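Local coordinates for cellulose binding domain-containing protein (Clostridium clariflavum, PDB 4B96) that probably binds cellulose through this calcium-containing family 3b carbohydrate-binding module, one part of a longer membrane protein of a biomass-sensing system, at residues 43-48 with 137-142. Sequence-based numbering, arbitrary orientation.
With CA (calcium ion), chain E.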
loop_
_atom_site.group_PDB
_atom_site.type_symbol
_atom_site.label_atom_id
_atom_site.label_comp_id
_atom_site.label_asym_id
_atom_site.label_seq_id
_atom_site.Cartn_x
_atom_site.Cartn_y
_atom_site.Cartn_z
ATOM N N ARG A 43 0.204 -2.953 12.043
ATOM C CA ARG A 43 -0.287 -4.332 12.104
ATOM C C ARG A 43 0.637 -5.319 11.447
ATOM O O ARG A 43 1.107 -5.058 10.346
ATOM C CB ARG A 43 -1.667 -4.455 11.443
ATOM C CG ARG A 43 -2.751 -3.732 12.285
ATOM C CD ARG A 43 -4.106 -3.787 11.588
ATOM N NE ARG A 43 -5.001 -2.949 12.387
ATOM C CZ ARG A 43 -6.261 -2.662 12.080
ATOM N NH1 ARG A 43 -6.800 -3.126 10.976
ATOM N NH2 ARG A 43 -6.976 -1.888 12.885
ATOM N N TYR A 44 0.853 -6.454 12.119
ATOM C CA TYR A 44 1.595 -7.592 11.584
ATOM C C TYR A 44 0.573 -8.727 11.444
ATOM O O TYR A 44 -0.025 -9.177 12.435
ATOM C CB TYR A 44 2.707 -7.984 12.550
ATOM C CG TYR A 44 3.602 -9.096 11.979
ATOM C CD1 TYR A 44 3.182 -10.442 12.005
ATOM C CD2 TYR A 44 4.842 -8.788 11.378
ATOM C CE1 TYR A 44 3.998 -11.451 11.441
ATOM C CE2 TYR A 44 5.677 -9.777 10.805
ATOM C CZ TYR A 44 5.253 -11.109 10.857
ATOM O OH TYR A 44 6.008 -12.107 10.285
ATOM N N TYR A 45 0.331 -9.170 10.227
ATOM C CA TYR A 45 -0.690 -10.192 9.973
ATOM C C TYR A 45 -0.101 -11.567 10.006
ATOM O O TYR A 45 0.929 -11.826 9.350
ATOM C CB TYR A 45 -1.276 -9.994 8.595
ATOM C CG TYR A 45 -1.962 -8.665 8.516
ATOM C CD1 TYR A 45 -3.309 -8.556 8.860
ATOM C CD2 TYR A 45 -1.270 -7.537 8.088
ATOM C CE1 TYR A 45 -3.940 -7.365 8.829
ATOM C CE2 TYR A 45 -1.924 -6.292 8.000
ATOM C CZ TYR A 45 -3.232 -6.220 8.389
ATOM O OH TYR A 45 -3.904 -5.031 8.357
ATOM N N PHE A 46 -0.765 -12.468 10.733
ATOM C CA PHE A 46 -0.298 -13.843 10.811
ATOM C C PHE A 46 -1.462 -14.814 10.969
ATOM O O PHE A 46 -2.614 -14.424 11.287
ATOM C CB PHE A 46 0.740 -13.986 11.924
ATOM C CG PHE A 46 0.179 -13.798 13.309
ATOM C CD1 PHE A 46 -0.048 -12.501 13.842
ATOM C CD2 PHE A 46 -0.100 -14.917 14.126
ATOM C CE1 PHE A 46 -0.550 -12.309 15.141
ATOM C CE2 PHE A 46 -0.608 -14.721 15.446
ATOM C CZ PHE A 46 -0.859 -13.441 15.941
ATOM N N LYS A 47 -1.189 -16.072 10.656
ATOM C CA LYS A 47 -2.229 -17.100 10.769
ATOM C C LYS A 47 -1.780 -18.049 11.880
ATOM O O LYS A 47 -0.739 -18.675 11.765
ATOM C CB LYS A 47 -2.324 -17.863 9.452
ATOM C CG LYS A 47 -3.478 -18.894 9.413
ATOM C CD LYS A 47 -3.538 -19.536 8.000
ATOM C CE LYS A 47 -4.779 -20.442 7.806
ATOM N NZ LYS A 47 -4.727 -21.590 8.714
ATOM N N ASP A 48 -2.562 -18.196 12.940
ATOM C CA ASP A 48 -2.156 -19.099 14.012
ATOM C C ASP A 48 -3.363 -19.334 14.907
ATOM O O ASP A 48 -4.212 -18.465 15.052
ATOM C CB ASP A 48 -1.023 -18.473 14.808
ATOM C CG ASP A 48 -0.382 -19.470 15.749
ATOM O OD1 ASP A 48 0.367 -20.345 15.254
ATOM O OD2 ASP A 48 -0.653 -19.372 16.974
ATOM N N THR A 137 0.873 -3.129 7.814
ATOM C CA THR A 137 0.124 -1.884 7.582
ATOM C C THR A 137 0.309 -0.817 8.673
ATOM O O THR A 137 0.560 -1.133 9.833
ATOM C CB THR A 137 -1.366 -2.155 7.434
ATOM O OG1 THR A 137 -1.817 -3.002 8.492
ATOM C CG2 THR A 137 -1.626 -2.903 6.059
ATOM N N VAL A 138 0.107 0.447 8.294
ATOM C CA VAL A 138 0.172 1.543 9.263
ATOM C C VAL A 138 -1.095 2.371 9.087
ATOM O O VAL A 138 -1.532 2.629 7.940
ATOM C CB VAL A 138 1.435 2.475 9.032
ATOM C CG1 VAL A 138 1.516 3.488 10.184
ATOM C CG2 VAL A 138 2.697 1.643 8.987
ATOM N N TYR A 139 -1.645 2.811 10.207
ATOM C CA TYR A 139 -2.821 3.651 10.230
ATOM C C TYR A 139 -2.538 4.897 11.040
ATOM O O TYR A 139 -1.915 4.839 12.093
ATOM C CB TYR A 139 -4.028 2.949 10.894
ATOM C CG TYR A 139 -4.290 1.627 10.237
ATOM C CD1 TYR A 139 -3.451 0.543 10.514
ATOM C CD2 TYR A 139 -5.325 1.476 9.274
ATOM C CE1 TYR A 139 -3.613 -0.668 9.877
ATOM C CE2 TYR A 139 -5.542 0.230 8.632
ATOM C CZ TYR A 139 -4.674 -0.835 8.950
ATOM O OH TYR A 139 -4.766 -2.086 8.351
ATOM N N ILE A 140 -3.059 6.017 10.548
ATOM C CA ILE A 140 -3.086 7.252 11.356
ATOM C C ILE A 140 -4.539 7.595 11.560
ATOM O O ILE A 140 -5.302 7.728 10.582
ATOM C CB ILE A 140 -2.409 8.407 10.630
ATOM C CG1 ILE A 140 -0.937 8.104 10.427
ATOM C CG2 ILE A 140 -2.629 9.730 11.447
ATOM C CD1 ILE A 140 -0.249 9.124 9.478
ATOM N N SER A 141 -4.937 7.658 12.820
ATOM C CA SER A 141 -6.352 7.758 13.247
ATOM C C SER A 141 -7.267 6.859 12.426
ATOM O O SER A 141 -8.301 7.310 11.890
ATOM C CB SER A 141 -6.836 9.203 13.216
ATOM O OG SER A 141 -6.007 9.995 14.057
ATOM N N ASP A 142 -6.843 5.607 12.296
ATOM C CA ASP A 142 -7.621 4.595 11.616
ATOM C C ASP A 142 -7.729 4.734 10.090
ATOM O O ASP A 142 -8.391 3.896 9.466
ATOM C CB ASP A 142 -9.018 4.457 12.245
ATOM C CG ASP A 142 -8.949 4.092 13.745
ATOM O OD1 ASP A 142 -8.193 3.141 14.109
ATOM O OD2 ASP A 142 -9.624 4.775 14.538
HETATM CA CA CA E . 1.244 -19.330 10.936
HETATM O O HOH W 1 1.512 -20.711 12.986
HETATM O O HOH W 2 2.273 -17.955 12.568
HETATM O O HOH W 3 -0.223 -21.446 10.578
#
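The guanidinium of Arg43 lies over the ring of Tyr139 in an off-centre cation-pi contact, CZ of Arg43 being 4.3 Å from the centroid of the Tyr139 ring and the two planes inclined by 38°. Displacement toward the CE1-CZ bond of the ring sets Tyr139 CZ against one guanidinium face, with Arg43 NH1 3.7 Å from Tyr139 CZ. The arginine chain, extended from CG to NE, crosses the tyrosine at roughly a right angle, and its CD packs 3.6 Å from CE1 of Tyr139. Arg43 also forms a salt bridge through NE to Glu87 and a second cation-pi contact with Tyr85. At the edge of the Tyr45 ring, near its plane, sit Thr137 OG1 and Tyr139 OH. The phenols of Tyr45 and Tyr139 meet tip to tip, their OH atoms 3.1 Å apart, and Tyr139 OH is hydrogen-bonded to Glu149.

Strands 40-47 and 136-140 are antiparallel neighbours in one sheet of the CBM3 beta-sandwich, and Arg43 and Thr137 form a hydrogen-bonded pair between them. Arg43 N donates to Thr137 O at 2.9 Å, and Thr137 N returns a bond of 3.2 Å to Arg43 O. Both side chains emerge on the same face, where Thr137 OG1, placed by chi1 of 48° between its own backbone N and carbonyl carbon, hydrogen-bonds to Tyr45 OH at 2.9 Å. From this pair the two segments run off in opposite directions: past the start of strand 136-140, Tyr45 N bonds to Ser122 OG, and Lys47 O binds the calcium ion, whose site Asn116, Asp119, Asp120 and three waters complete.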